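Side-chain contacts in dTDP-4-dehydrorhamnose 3,5-epimerase (Elizabethkingia anophelis NUHP1, PDB 6C46), which probably catalyses the epimerisation at C3' and C5' that turns dTDP-4-dehydro-6-deoxy-glucose into dTDP-4-dehydro-rhamnose on the way to dTDP-L-rhamnose: residues Y20-T25 and E36-K41; V12-K17 and L117-P122; K80-L85 and F125-V130; L69-G74 and V94-N99; G104-M109 and L161-K166. All coordinates share one frame; numbering follows the deposited sequence.

Contact 1 of 5, residues Y20-T25 and E36-K41. With CA (calcium ion), chain F.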
# COMPACT_ATOMS: atom_id res chain seq x y z
N TYR A 20 -2.93 11.41 13.23
CA TYR A 20 -4.26 10.82 13.19
C TYR A 20 -4.21 9.32 12.97
O TYR A 20 -3.29 8.79 12.35
CB TYR A 20 -5.15 11.42 12.05
CG TYR A 20 -5.33 12.90 12.22
CD1 TYR A 20 -6.19 13.41 13.19
CD2 TYR A 20 -4.63 13.79 11.42
CE1 TYR A 20 -6.33 14.78 13.37
CE2 TYR A 20 -4.77 15.15 11.58
CZ TYR A 20 -5.62 15.64 12.55
OH TYR A 20 -5.73 16.99 12.70
N ILE A 21 -5.26 8.66 13.45
CA ILE A 21 -5.54 7.26 13.14
C ILE A 21 -6.58 7.23 12.03
O ILE A 21 -7.64 7.87 12.14
CB ILE A 21 -6.06 6.53 14.39
CG1 ILE A 21 -4.99 6.54 15.50
CG2 ILE A 21 -6.49 5.07 14.04
CD1 ILE A 21 -5.59 6.26 16.88
N ILE A 22 -6.32 6.47 10.97
CA ILE A 22 -7.34 6.24 9.94
C ILE A 22 -8.05 4.94 10.28
O ILE A 22 -7.45 3.86 10.25
CB ILE A 22 -6.74 6.14 8.54
CG1 ILE A 22 -5.82 7.33 8.27
CG2 ILE A 22 -7.91 6.04 7.50
CD1 ILE A 22 -5.36 7.47 6.81
N GLU A 23 -9.33 5.05 10.62
CA GLU A 23 -10.17 3.89 10.89
C GLU A 23 -10.94 3.54 9.63
O GLU A 23 -11.66 4.40 9.10
CB GLU A 23 -11.14 4.18 12.02
CG GLU A 23 -12.20 3.09 12.25
CD GLU A 23 -13.15 3.44 13.40
OE1 GLU A 23 -12.71 4.13 14.34
OE2 GLU A 23 -14.33 3.06 13.36
N PRO A 24 -10.83 2.31 9.13
CA PRO A 24 -11.45 1.97 7.85
C PRO A 24 -12.94 1.70 8.00
O PRO A 24 -13.42 1.29 9.06
CB PRO A 24 -10.70 0.70 7.44
CG PRO A 24 -10.55 -0.01 8.78
CD PRO A 24 -10.27 1.12 9.80
N THR A 25 -13.68 1.93 6.92
CA THR A 25 -15.08 1.52 6.84
C THR A 25 -15.12 0.26 5.98
O THR A 25 -15.00 0.32 4.76
CB THR A 25 -15.94 2.63 6.24
OG1 THR A 25 -15.88 3.77 7.10
CG2 THR A 25 -17.38 2.17 6.10
N GLU A 36 -11.93 1.03 1.22
CA GLU A 36 -11.03 2.06 0.71
C GLU A 36 -10.02 2.36 1.80
O GLU A 36 -10.36 2.93 2.84
CB GLU A 36 -11.81 3.32 0.32
CG GLU A 36 -10.92 4.43 -0.28
CD GLU A 36 -11.70 5.70 -0.59
OE1 GLU A 36 -12.22 6.34 0.35
OE2 GLU A 36 -11.78 6.05 -1.78
N LYS A 37 -8.78 1.93 1.60
CA LYS A 37 -7.78 2.12 2.64
C LYS A 37 -7.36 3.58 2.75
O LYS A 37 -7.21 4.09 3.86
CB LYS A 37 -6.56 1.25 2.33
CG LYS A 37 -5.47 1.34 3.37
CD LYS A 37 -4.49 0.14 3.17
CE LYS A 37 -3.26 0.29 4.09
NZ LYS A 37 -2.39 -0.95 4.10
N TYR A 38 -7.17 4.25 1.62
CA TYR A 38 -6.67 5.62 1.68
C TYR A 38 -7.19 6.36 0.46
O TYR A 38 -7.33 5.77 -0.62
CB TYR A 38 -5.13 5.68 1.71
CG TYR A 38 -4.61 7.10 1.66
CD1 TYR A 38 -4.75 7.94 2.76
CD2 TYR A 38 -4.03 7.62 0.50
CE1 TYR A 38 -4.31 9.24 2.73
CE2 TYR A 38 -3.58 8.95 0.46
CZ TYR A 38 -3.73 9.74 1.59
OH TYR A 38 -3.31 11.06 1.59
N ASN A 39 -7.44 7.65 0.63
CA ASN A 39 -7.93 8.49 -0.47
C ASN A 39 -7.33 9.87 -0.27
O ASN A 39 -7.61 10.52 0.74
CB ASN A 39 -9.48 8.52 -0.47
CG ASN A 39 -10.04 9.41 -1.57
OD1 ASN A 39 -9.62 10.56 -1.70
ND2 ASN A 39 -11.00 8.89 -2.37
N GLU A 40 -6.50 10.32 -1.20
CA GLU A 40 -5.77 11.56 -1.01
C GLU A 40 -6.70 12.77 -0.92
O GLU A 40 -6.49 13.67 -0.10
CB GLU A 40 -4.76 11.74 -2.15
CG GLU A 40 -4.04 13.09 -2.09
CD GLU A 40 -2.94 13.20 -3.13
OE1 GLU A 40 -2.35 12.15 -3.50
OE2 GLU A 40 -2.63 14.34 -3.53
N LYS A 41 -7.73 12.81 -1.77
CA LYS A 41 -8.64 13.94 -1.79
C LYS A 41 -9.37 14.06 -0.47
O LYS A 41 -9.46 15.15 0.11
CB LYS A 41 -9.64 13.78 -2.94
CG LYS A 41 -10.67 14.90 -3.04
CD LYS A 41 -11.64 14.68 -4.21
CE LYS A 41 -10.93 14.81 -5.56
NZ LYS A 41 -11.81 14.57 -6.75
CA CA F . -2.67 16.61 -3.28
O HOH W 1 -14.35 1.87 2.60
O HOH W 2 -12.44 3.02 4.61
O HOH W 3 -3.04 18.97 -3.45
O HOH W 4 -4.41 16.57 -4.91
O HOH W 5 -0.42 17.22 -2.50

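Contact 2 of 5, residues V12-K17 and L117-P122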
# COMPACT_ATOMS: atom_id res chain seq x y z
N VAL A 12 -9.22 9.69 13.31
CA VAL A 12 -9.45 9.77 14.75
C VAL A 12 -8.33 10.56 15.40
O VAL A 12 -7.15 10.29 15.16
CB VAL A 12 -9.56 8.36 15.35
CG1 VAL A 12 -9.65 8.43 16.87
CG2 VAL A 12 -10.80 7.63 14.78
N LYS A 13 -8.70 11.54 16.23
CA LYS A 13 -7.74 12.41 16.89
C LYS A 13 -6.83 11.62 17.83
O LYS A 13 -7.26 10.66 18.48
CB LYS A 13 -8.51 13.48 17.69
CG LYS A 13 -7.62 14.57 18.27
CD LYS A 13 -7.32 15.64 17.23
CE LYS A 13 -6.59 16.83 17.86
NZ LYS A 13 -5.22 16.44 18.33
N THR A 14 -5.57 12.03 17.92
CA THR A 14 -4.68 11.53 18.96
C THR A 14 -4.20 12.71 19.81
O THR A 14 -4.48 13.87 19.47
CB THR A 14 -3.45 10.81 18.37
OG1 THR A 14 -2.56 11.77 17.81
CG2 THR A 14 -3.89 9.84 17.28
N PRO A 15 -3.48 12.47 20.91
CA PRO A 15 -2.96 13.60 21.69
C PRO A 15 -1.89 14.42 20.99
O PRO A 15 -1.48 15.44 21.55
CB PRO A 15 -2.39 12.93 22.95
CG PRO A 15 -3.09 11.59 23.05
CD PRO A 15 -3.31 11.18 21.62
N LEU A 16 -1.39 14.02 19.82
CA LEU A 16 -0.34 14.78 19.15
C LEU A 16 -0.94 15.57 17.98
O LEU A 16 -1.72 15.02 17.20
CB LEU A 16 0.79 13.87 18.66
CG LEU A 16 1.40 12.94 19.73
CD1 LEU A 16 2.60 12.17 19.16
CD2 LEU A 16 1.83 13.70 20.98
N LYS A 17 -0.61 16.85 17.89
CA LYS A 17 -1.22 17.68 16.85
C LYS A 17 -0.88 17.15 15.47
O LYS A 17 0.28 16.89 15.17
CB LYS A 17 -0.72 19.12 16.95
CG LYS A 17 -1.46 20.09 16.01
CD LYS A 17 -0.92 21.53 16.15
CE LYS A 17 0.50 21.65 15.62
NZ LYS A 17 0.97 23.05 15.63
N LEU A 117 -5.84 -0.78 11.10
CA LEU A 117 -5.64 0.64 11.34
C LEU A 117 -4.42 1.18 10.60
O LEU A 117 -3.44 0.48 10.35
CB LEU A 117 -5.47 0.89 12.85
CG LEU A 117 -6.72 0.57 13.70
CD1 LEU A 117 -6.47 0.77 15.23
CD2 LEU A 117 -7.90 1.41 13.25
N GLN A 118 -4.47 2.47 10.28
CA GLN A 118 -3.30 3.19 9.80
C GLN A 118 -3.04 4.37 10.72
O GLN A 118 -3.96 4.95 11.29
CB GLN A 118 -3.50 3.71 8.39
CG GLN A 118 -3.80 2.63 7.36
CD GLN A 118 -4.34 3.28 6.12
OE1 GLN A 118 -3.58 3.67 5.25
NE2 GLN A 118 -5.67 3.47 6.08
N PHE A 119 -1.77 4.77 10.78
CA PHE A 119 -1.31 5.81 11.70
C PHE A 119 -0.59 6.83 10.84
O PHE A 119 0.34 6.48 10.11
CB PHE A 119 -0.39 5.17 12.75
CG PHE A 119 0.03 6.09 13.89
CD1 PHE A 119 1.27 5.91 14.48
CD2 PHE A 119 -0.82 7.04 14.40
CE1 PHE A 119 1.67 6.71 15.57
CE2 PHE A 119 -0.43 7.83 15.47
CZ PHE A 119 0.82 7.67 16.05
N TYR A 120 -1.06 8.08 10.87
CA TYR A 120 -0.45 9.16 10.08
C TYR A 120 0.45 9.97 10.99
O TYR A 120 -0.02 10.59 11.94
CB TYR A 120 -1.50 10.08 9.44
CG TYR A 120 -0.85 11.30 8.79
CD1 TYR A 120 -0.17 11.19 7.58
CD2 TYR A 120 -0.88 12.56 9.42
CE1 TYR A 120 0.44 12.30 7.00
CE2 TYR A 120 -0.25 13.69 8.84
CZ TYR A 120 0.40 13.54 7.63
OH TYR A 120 1.03 14.60 7.02
N VAL A 121 1.75 9.99 10.68
CA VAL A 121 2.81 10.63 11.44
C VAL A 121 3.30 11.82 10.61
O VAL A 121 3.94 11.62 9.56
CB VAL A 121 3.97 9.66 11.71
CG1 VAL A 121 5.01 10.32 12.57
CG2 VAL A 121 3.47 8.36 12.36
N PRO A 122 3.04 13.06 11.02
CA PRO A 122 3.41 14.22 10.19
C PRO A 122 4.92 14.38 10.05
O PRO A 122 5.71 13.84 10.82
CB PRO A 122 2.84 15.42 10.98
CG PRO A 122 1.80 14.80 11.94
CD PRO A 122 2.30 13.42 12.25

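Contact 3 of 5, residues K80-L85 and F125-V130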
# COMPACT_ATOMS: atom_id res chain seq x y z
N LYS A 80 4.66 10.02 7.32
CA LYS A 80 4.57 8.57 7.19
C LYS A 80 3.15 8.11 7.48
O LYS A 80 2.55 8.54 8.46
CB LYS A 80 5.55 7.86 8.13
CG LYS A 80 7.02 8.18 7.79
CD LYS A 80 7.99 7.85 8.93
CE LYS A 80 9.42 8.30 8.60
NZ LYS A 80 10.34 8.28 9.82
N LEU A 81 2.61 7.25 6.61
CA LEU A 81 1.32 6.60 6.82
C LEU A 81 1.63 5.12 6.99
O LEU A 81 2.04 4.47 6.02
CB LEU A 81 0.37 6.83 5.65
CG LEU A 81 -1.04 6.27 5.82
CD1 LEU A 81 -1.76 6.92 7.00
CD2 LEU A 81 -1.78 6.52 4.51
N VAL A 82 1.46 4.60 8.19
CA VAL A 82 2.00 3.29 8.50
C VAL A 82 0.89 2.34 8.89
O VAL A 82 -0.15 2.74 9.42
CB VAL A 82 3.08 3.39 9.61
CG1 VAL A 82 4.17 4.38 9.22
CG2 VAL A 82 2.48 3.87 10.91
N SER A 83 1.11 1.06 8.60
CA SER A 83 0.15 0.03 8.99
C SER A 83 0.87 -1.30 9.04
O SER A 83 2.03 -1.42 8.63
CB SER A 83 -1.05 -0.03 8.03
OG SER A 83 -0.63 -0.30 6.69
N CYS A 84 0.18 -2.30 9.56
CA CYS A 84 0.74 -3.63 9.72
C CYS A 84 -0.06 -4.58 8.85
O CYS A 84 -1.28 -4.69 9.01
CB CYS A 84 0.72 -4.04 11.19
SG CYS A 84 1.28 -5.69 11.46
N LEU A 85 0.61 -5.20 7.87
CA LEU A 85 -0.05 -6.10 6.94
C LEU A 85 -0.12 -7.54 7.42
O LEU A 85 -0.90 -8.33 6.87
CB LEU A 85 0.69 -6.10 5.58
CG LEU A 85 0.89 -4.70 4.99
CD1 LEU A 85 1.56 -4.80 3.61
CD2 LEU A 85 -0.43 -3.97 4.90
N PHE A 125 8.08 14.79 13.03
CA PHE A 125 7.96 13.78 14.07
C PHE A 125 9.08 12.78 13.92
O PHE A 125 9.64 12.62 12.84
CB PHE A 125 6.63 13.02 13.96
CG PHE A 125 5.43 13.77 14.51
CD1 PHE A 125 5.07 15.02 13.99
CD2 PHE A 125 4.66 13.22 15.53
CE1 PHE A 125 3.94 15.71 14.49
CE2 PHE A 125 3.53 13.89 16.03
CZ PHE A 125 3.19 15.16 15.52
N ALA A 126 9.39 12.09 15.01
CA ALA A 126 10.18 10.87 14.93
C ALA A 126 9.26 9.68 15.07
O ALA A 126 8.18 9.78 15.67
CB ALA A 126 11.28 10.81 16.00
N HIS A 127 9.69 8.53 14.54
CA HIS A 127 8.81 7.38 14.45
C HIS A 127 9.59 6.10 14.73
O HIS A 127 10.76 5.97 14.36
CB HIS A 127 8.16 7.28 13.05
CG HIS A 127 7.51 5.96 12.79
ND1 HIS A 127 8.10 4.99 12.00
CD2 HIS A 127 6.35 5.43 13.23
CE1 HIS A 127 7.33 3.91 11.98
NE2 HIS A 127 6.26 4.16 12.72
N GLY A 128 8.91 5.13 15.34
CA GLY A 128 9.53 3.82 15.52
C GLY A 128 8.47 2.79 15.83
O GLY A 128 7.31 3.12 16.05
N PHE A 129 8.89 1.52 15.85
CA PHE A 129 7.93 0.47 16.20
C PHE A 129 8.65 -0.75 16.73
O PHE A 129 9.85 -0.94 16.50
CB PHE A 129 7.06 0.09 15.01
CG PHE A 129 7.76 -0.73 13.96
CD1 PHE A 129 7.63 -2.11 13.94
CD2 PHE A 129 8.50 -0.13 12.96
CE1 PHE A 129 8.25 -2.88 12.96
CE2 PHE A 129 9.12 -0.88 11.97
CZ PHE A 129 8.99 -2.26 11.97
N VAL A 130 7.90 -1.60 17.45
CA VAL A 130 8.42 -2.87 17.95
C VAL A 130 7.48 -3.98 17.52
O VAL A 130 6.26 -3.79 17.45
CB VAL A 130 8.57 -2.86 19.49
CG1 VAL A 130 7.21 -2.63 20.13
CG2 VAL A 130 9.19 -4.17 19.99
O HOH W 6 9.39 10.38 11.02
O HOH W 7 10.56 5.47 10.34

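Contact 4 of 5, residues L69-G74 and V94-N99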
# COMPACT_ATOMS: atom_id res chain seq x y z
N LEU A 69 14.23 5.74 17.30
CA LEU A 69 13.25 6.62 16.68
C LEU A 69 13.93 7.33 15.53
O LEU A 69 15.01 7.87 15.72
CB LEU A 69 12.71 7.63 17.72
CG LEU A 69 11.96 6.95 18.87
CD1 LEU A 69 11.94 7.85 20.11
CD2 LEU A 69 10.53 6.58 18.40
N HIS A 70 13.30 7.37 14.34
CA HIS A 70 13.95 7.84 13.12
C HIS A 70 13.19 9.00 12.50
O HIS A 70 11.96 9.10 12.62
CB HIS A 70 14.04 6.72 12.06
CG HIS A 70 14.83 5.53 12.50
ND1 HIS A 70 14.56 4.26 12.05
CD2 HIS A 70 15.88 5.42 13.34
CE1 HIS A 70 15.42 3.41 12.59
NE2 HIS A 70 16.24 4.09 13.38
N LEU A 71 13.92 9.82 11.75
CA LEU A 71 13.33 10.94 11.02
C LEU A 71 14.34 11.40 9.98
O LEU A 71 15.50 11.00 10.01
CB LEU A 71 12.96 12.10 11.96
CG LEU A 71 14.28 12.57 12.61
CD1 LEU A 71 14.71 13.94 12.13
CD2 LEU A 71 14.25 12.50 14.13
N GLN A 72 13.88 12.23 9.05
CA GLN A 72 14.76 12.96 8.15
C GLN A 72 14.59 14.45 8.43
O GLN A 72 13.47 14.90 8.71
CB GLN A 72 14.47 12.63 6.66
CG GLN A 72 14.93 11.22 6.29
CD GLN A 72 14.86 10.88 4.81
OE1 GLN A 72 15.40 9.85 4.40
NE2 GLN A 72 14.24 11.73 4.01
N LYS A 73 15.69 15.19 8.41
CA LYS A 73 15.69 16.58 8.84
C LYS A 73 15.30 17.54 7.72
O LYS A 73 15.55 17.29 6.54
CB LYS A 73 17.06 16.99 9.36
CG LYS A 73 17.48 16.30 10.65
CD LYS A 73 18.89 16.78 11.04
CE LYS A 73 19.59 15.77 11.94
NZ LYS A 73 21.01 16.15 12.27
N GLY A 74 14.72 18.67 8.12
CA GLY A 74 14.59 19.82 7.22
C GLY A 74 13.70 19.53 6.02
O GLY A 74 12.64 18.91 6.13
N VAL A 94 6.68 10.69 18.02
CA VAL A 94 7.12 11.76 18.92
C VAL A 94 7.12 13.07 18.16
O VAL A 94 7.76 13.18 17.11
CB VAL A 94 8.52 11.51 19.49
CG1 VAL A 94 8.89 12.64 20.50
CG2 VAL A 94 8.60 10.13 20.13
N ASP A 95 6.41 14.06 18.68
CA ASP A 95 6.35 15.36 18.03
C ASP A 95 7.64 16.11 18.37
O ASP A 95 7.93 16.34 19.55
CB ASP A 95 5.09 16.10 18.51
CG ASP A 95 4.85 17.43 17.80
OD1 ASP A 95 5.76 17.92 17.08
OD2 ASP A 95 3.73 17.97 17.95
N LEU A 96 8.41 16.47 17.35
CA LEU A 96 9.65 17.20 17.55
C LEU A 96 9.62 18.60 16.96
O LEU A 96 10.68 19.20 16.76
CB LEU A 96 10.84 16.42 16.99
CG LEU A 96 11.06 15.04 17.64
CD1 LEU A 96 12.16 14.28 16.86
CD2 LEU A 96 11.43 15.19 19.11
N ARG A 97 8.43 19.13 16.68
CA ARG A 97 8.31 20.49 16.17
C ARG A 97 8.38 21.48 17.33
O ARG A 97 7.45 21.55 18.15
CB ARG A 97 7.01 20.65 15.38
CG ARG A 97 6.96 19.67 14.21
CD ARG A 97 5.56 19.60 13.62
NE ARG A 97 4.60 19.15 14.63
CZ ARG A 97 3.30 19.00 14.42
NH1 ARG A 97 2.79 19.24 13.21
NH2 ARG A 97 2.51 18.59 15.42
N GLU A 98 9.45 22.28 17.38
CA GLU A 98 9.68 23.13 18.55
C GLU A 98 8.55 24.13 18.76
O GLU A 98 8.32 24.58 19.89
CB GLU A 98 11.02 23.87 18.44
N ASN A 99 7.84 24.48 17.70
CA ASN A 99 6.73 25.42 17.69
C ASN A 99 5.38 24.78 18.00
O ASN A 99 4.37 25.47 18.03
CB ASN A 99 6.66 26.11 16.32
CG ASN A 99 6.85 25.12 15.16
OD1 ASN A 99 7.68 24.20 15.22
ND2 ASN A 99 6.11 25.34 14.08

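Contact 5 of 5, residues G104-M109 and L161-K166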
# COMPACT_ATOMS: atom_id res chain seq x y z
N GLY A 104 7.64 17.40 22.08
CA GLY A 104 8.19 16.54 23.11
C GLY A 104 7.27 15.47 23.64
O GLY A 104 7.69 14.69 24.51
N LYS A 105 6.03 15.40 23.15
CA LYS A 105 5.05 14.42 23.59
C LYS A 105 5.05 13.22 22.66
O LYS A 105 5.39 13.34 21.47
CB LYS A 105 3.63 15.01 23.63
CG LYS A 105 3.46 16.24 24.53
CD LYS A 105 3.88 15.90 25.95
CE LYS A 105 3.23 16.82 26.98
NZ LYS A 105 3.48 18.25 26.68
N CYS A 106 4.65 12.06 23.20
CA CYS A 106 4.70 10.81 22.46
C CYS A 106 3.33 10.15 22.49
O CYS A 106 2.52 10.39 23.39
CB CYS A 106 5.73 9.84 23.03
SG CYS A 106 7.32 10.61 23.38
N TYR A 107 3.10 9.28 21.51
CA TYR A 107 1.87 8.51 21.46
C TYR A 107 2.15 7.17 20.81
O TYR A 107 2.85 7.10 19.79
CB TYR A 107 0.78 9.25 20.68
CG TYR A 107 -0.54 8.49 20.62
CD1 TYR A 107 -1.37 8.41 21.73
CD2 TYR A 107 -0.96 7.89 19.45
CE1 TYR A 107 -2.59 7.72 21.68
CE2 TYR A 107 -2.17 7.20 19.39
CZ TYR A 107 -2.97 7.12 20.50
OH TYR A 107 -4.16 6.43 20.41
N GLY A 108 1.64 6.11 21.40
CA GLY A 108 1.82 4.78 20.85
C GLY A 108 0.50 4.07 20.69
O GLY A 108 -0.46 4.34 21.41
N MET A 109 0.47 3.13 19.76
CA MET A 109 -0.75 2.37 19.48
C MET A 109 -0.39 1.08 18.77
O MET A 109 0.63 0.99 18.07
CB MET A 109 -1.71 3.19 18.62
CG MET A 109 -1.14 3.44 17.21
SD MET A 109 -2.32 4.25 16.13
CE MET A 109 -3.59 2.97 16.00
N LEU A 161 11.66 11.11 27.38
CA LEU A 161 10.42 10.70 26.73
C LEU A 161 9.73 9.58 27.50
O LEU A 161 8.49 9.51 27.51
CB LEU A 161 10.71 10.23 25.31
CG LEU A 161 11.38 11.28 24.42
CD1 LEU A 161 11.56 10.71 23.02
CD2 LEU A 161 10.55 12.56 24.42
N SER A 162 10.51 8.69 28.11
CA SER A 162 9.98 7.58 28.90
C SER A 162 8.89 6.81 28.13
O SER A 162 7.80 6.56 28.64
CB SER A 162 9.46 8.07 30.25
OG SER A 162 9.15 6.99 31.11
N ILE A 163 9.20 6.42 26.90
CA ILE A 163 8.23 5.68 26.09
C ILE A 163 8.05 4.27 26.63
O ILE A 163 9.02 3.58 26.96
CB ILE A 163 8.68 5.66 24.62
CG1 ILE A 163 8.67 7.08 24.06
CG2 ILE A 163 7.77 4.72 23.79
CD1 ILE A 163 9.50 7.20 22.79
N ASP A 164 6.79 3.82 26.69
CA ASP A 164 6.47 2.44 27.02
C ASP A 164 6.50 1.60 25.74
O ASP A 164 5.59 1.71 24.90
CB ASP A 164 5.09 2.37 27.68
CG ASP A 164 4.69 0.97 28.10
OD1 ASP A 164 5.48 0.02 27.90
OD2 ASP A 164 3.59 0.82 28.68
N TRP A 165 7.51 0.75 25.59
CA TRP A 165 7.63 -0.09 24.41
C TRP A 165 6.99 -1.46 24.61
O TRP A 165 7.21 -2.36 23.80
CB TRP A 165 9.09 -0.22 23.98
CG TRP A 165 9.62 1.06 23.38
CD1 TRP A 165 10.36 2.03 24.01
CD2 TRP A 165 9.41 1.53 22.04
NE1 TRP A 165 10.63 3.05 23.13
CE2 TRP A 165 10.06 2.76 21.92
CE3 TRP A 165 8.75 1.00 20.91
CZ2 TRP A 165 10.07 3.50 20.72
CZ3 TRP A 165 8.75 1.73 19.73
CH2 TRP A 165 9.40 2.96 19.65
N LYS A 166 6.24 -1.64 25.71
CA LYS A 166 5.30 -2.74 25.94
C LYS A 166 5.92 -4.10 26.27
O LYS A 166 5.45 -4.78 27.18
CB LYS A 166 4.37 -2.92 24.72
CG LYS A 166 3.62 -1.65 24.32
CD LYS A 166 2.91 -1.02 25.50
CE LYS A 166 1.43 -1.31 25.51
NZ LYS A 166 0.75 -0.40 26.47

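Contact 1 of 5, residues Y20-T25 and E36-K41
Ile22 reaches Tyr38 with a single methyl: its CD1 sits 4.1 Å from Tyr38 CD1, at the edge of the ring and near its plane. That reach comes from CG1 pointing opposite to the carbonyl carbon (chi1 -51°). The other branch, CG2, faces the backbone oxygen Lys37 O at 4.2 Å, an atom bonded to Gln118 NE2. Further along, two waters replace direct bonds. One accepts a hydrogen bond from Thr25 N (2.8 Å to the water) and donates to Glu36 O; its partner accepts from Glu36 N and donates to Thr25 O, so a water stands in each link of what resembles an antiparallel pair. Glu36, Tyr38 and Asn39 pair, antiparallel, with a strand of the second subunit, carrying the sheet across the dimer interface of this cupin. Behind the ring contact, Tyr38 OH bonds to Gly51 O and the ring packs edge-to-face with Phe53. Next comes Asn39, N-cap of helix 40-47; its ND2 meets Glu36 OE2 at 3.0 Å, almost straight (174°) but from above the carboxylate plane. In the helix, Glu40 OE2 binds the calcium ion at 2.3 Å beside Glu44 and three waters, while Glu40 OE1 is held by His52 of the second subunit.

Contact 2 of 5, residues V12-K17 and L117-P122
Lys17 and Pro122 mark the closest backbone approach, their CA atoms 8.8 Å apart, and no hydrogen bond links 12-17 to 117-122. The first segment leaves strand 10-13 and bends over the second, which is mostly strand 118-121. Pro122 CG comes within 4.1 Å of Lys17 O, which accepts a hydrogen bond from Arg97 NH2, and Thr14 CG2 stands 4.4 Å from Phe119 CE2, near the ring plane at its edge. Phe119 gets its ring there by carrying CG opposite to the backbone N (chi1 -172°). The bend itself is an ST turn: Thr14 OG1 accepts from Leu16 N at 3.2 Å (160°) and is hydrogen-bonded to Cys19 O as well. Lys13 folds over so that its NZ meets Thr14 O at 2.9 Å, nearly in line with the carbonyl. Pro122 N lies 4.0 Å above one face of the Tyr120 ring, towards its rim. Within the sheet, strand 20-23 runs between 10-13 and 118-121, and strand 80-86 flanks 118-121 on its other side. Phe119 packs on Val82 and on Met109 of strand 106-112 in the facing sheet, where Tyr107 touches Thr14 and Pro15.

Contact 3 of 5, residues K80-L85 and F125-V130
Lys80 and Val82 approach the imidazole of His127 separately, both obliquely. The lysine slants across the histidine: its CD is 4.2 Å from both His127 CB and His127 ND1, and its NZ passes on to lie 4.0 Å from His127 CB. CG points opposite to the carbonyl carbon (chi1 -64°) and the chain beyond is extended, carrying the ammonium across to the other strand. Val82 comes from the opposite direction, its CG1 4.1 Å from His127 NE2. That nitrogen is hydrogen-bonded to Asp91 OD1, so the ring is held on one side by a carboxylate. At the other nitrogen a water lies in the ring plane, 3.0 Å from His127 ND1, and it accepts from Lys80 NZ at 2.9 Å. A second water, also accepting from Lys80 NZ, lies within hydrogen-bonding distance of Phe125 O. No direct hydrogen bond joins Lys80 to 125-130; its polar links to that strand pass through water. Strands 80-86 and 125-131 belong to opposed sheets, and these side chains point into the space between them in the cupin barrel. Lys80 lies about 5 Å from His70 and Val82 about 4 Å from Tyr140 (nearest side-chain atoms), the predicted proton acceptor and donor, consistent with a place in the catalytic pocket.

Contact 4 of 5, residues L69-G74 and V94-N99
Leu69 and Val94 have their CA atoms 8.3 Å apart, a spacing set by strand 125-131 running between the two segments in the same sheet, and the gap widens to 9.8 Å between the CA atoms of Leu71 and Leu96, where 94-99 leaves its strand. The side chains close that distance over the middle strand. Leu69 CD1 meets Val94 CG2 at 4.0 Å and Leu71 CD2 meets Leu96 CD1 at 3.9 Å, both pairs crossing at about a right angle. Leu71 adopts the less usual first torsion, with CG between the backbone N and the carbonyl carbon (chi1 61°), which brings CD2 against Leu96. Ala126 of the middle strand touches both Leu69 and Leu96. At the strand's end, Asp95 OD1 accepts from Arg97 N at 3.0 Å, an Asx turn, and from Arg97 NE on the opposite face of the carboxylate. Arg97 NH2 completes the side-on grip on Asp95 OD2 at 2.9 Å, and Arg97 NH1 forms a salt bridge to Asp18. His70, the predicted proton acceptor on the same strand as Leu69, bonds through NE2 to Asp178. Across the segments the chemistry is purely apolar; round Asp95 the donors from Arg97, joined by the hydroxyls of Ser100 and Thr102, would favour a charged carboxylate.

Contact 5 of 5, residues G104-M109 and L161-K166
Ile163 serves two neighbours at once: its CG2 lies 3.4 Å above one face of the Trp165 indole, towards the rim, while its CG1 rests 3.8 Å from Cys106 SG. The indole also packs edge-to-face with Phe156, and its NE1 bonds to Phe156 O, which fixes the turn of the ring. Cys106 carries the contact from the strand side. Its sulfur points opposite to the carbonyl carbon (chi1 -45°) and sits between two residues of the loop, 3.9 Å from Leu161 CD2 as well as against the isoleucine. The same Leu161 methyl, CD2, also lies 3.6 Å from Gly104 O. Further along the loop, Asp164 makes an Asx turn, with OD1 accepting from Lys166 N at 2.9 Å from above the carboxylate plane. Lys166 NZ forms a long salt bridge to Asp164 OD2 at 3.8 Å and a cation-pi contact with Trp90. Loop 161-166 thus lies over the outer side of the sheet at its edge strand 106-112, where Ile163 also covers Val92, Val94 and Leu69. No hydrogen bond crosses between the segments: the thiol acts here as an apolar group, and the loop stays on the sheet through its apolar side chains.

Overall arrangement
Contacts 1 and 2 both reach the six-stranded sheet, where strand 20-23 lies between 10-13 and 118-121; their centres are 12 Å apart. Contact 4 lies on the five-stranded sheet, and contact 5 sets a loop against its edge strand 106-112, the neighbour of 88-95. Contact 3, near the centre of the folded chain, spans the two sheets and touches all the others. Along the chain, contacts 1 and 4 are nested inside the loop closed by contact 2, which crosses contacts 3 and 5, an interleaving that fits a cupin barrel. Contacts 1 and 4, about 24 Å apart between centres, do not touch: one faces the dimer interface and calcium ion, the other carries the predicted catalytic His70.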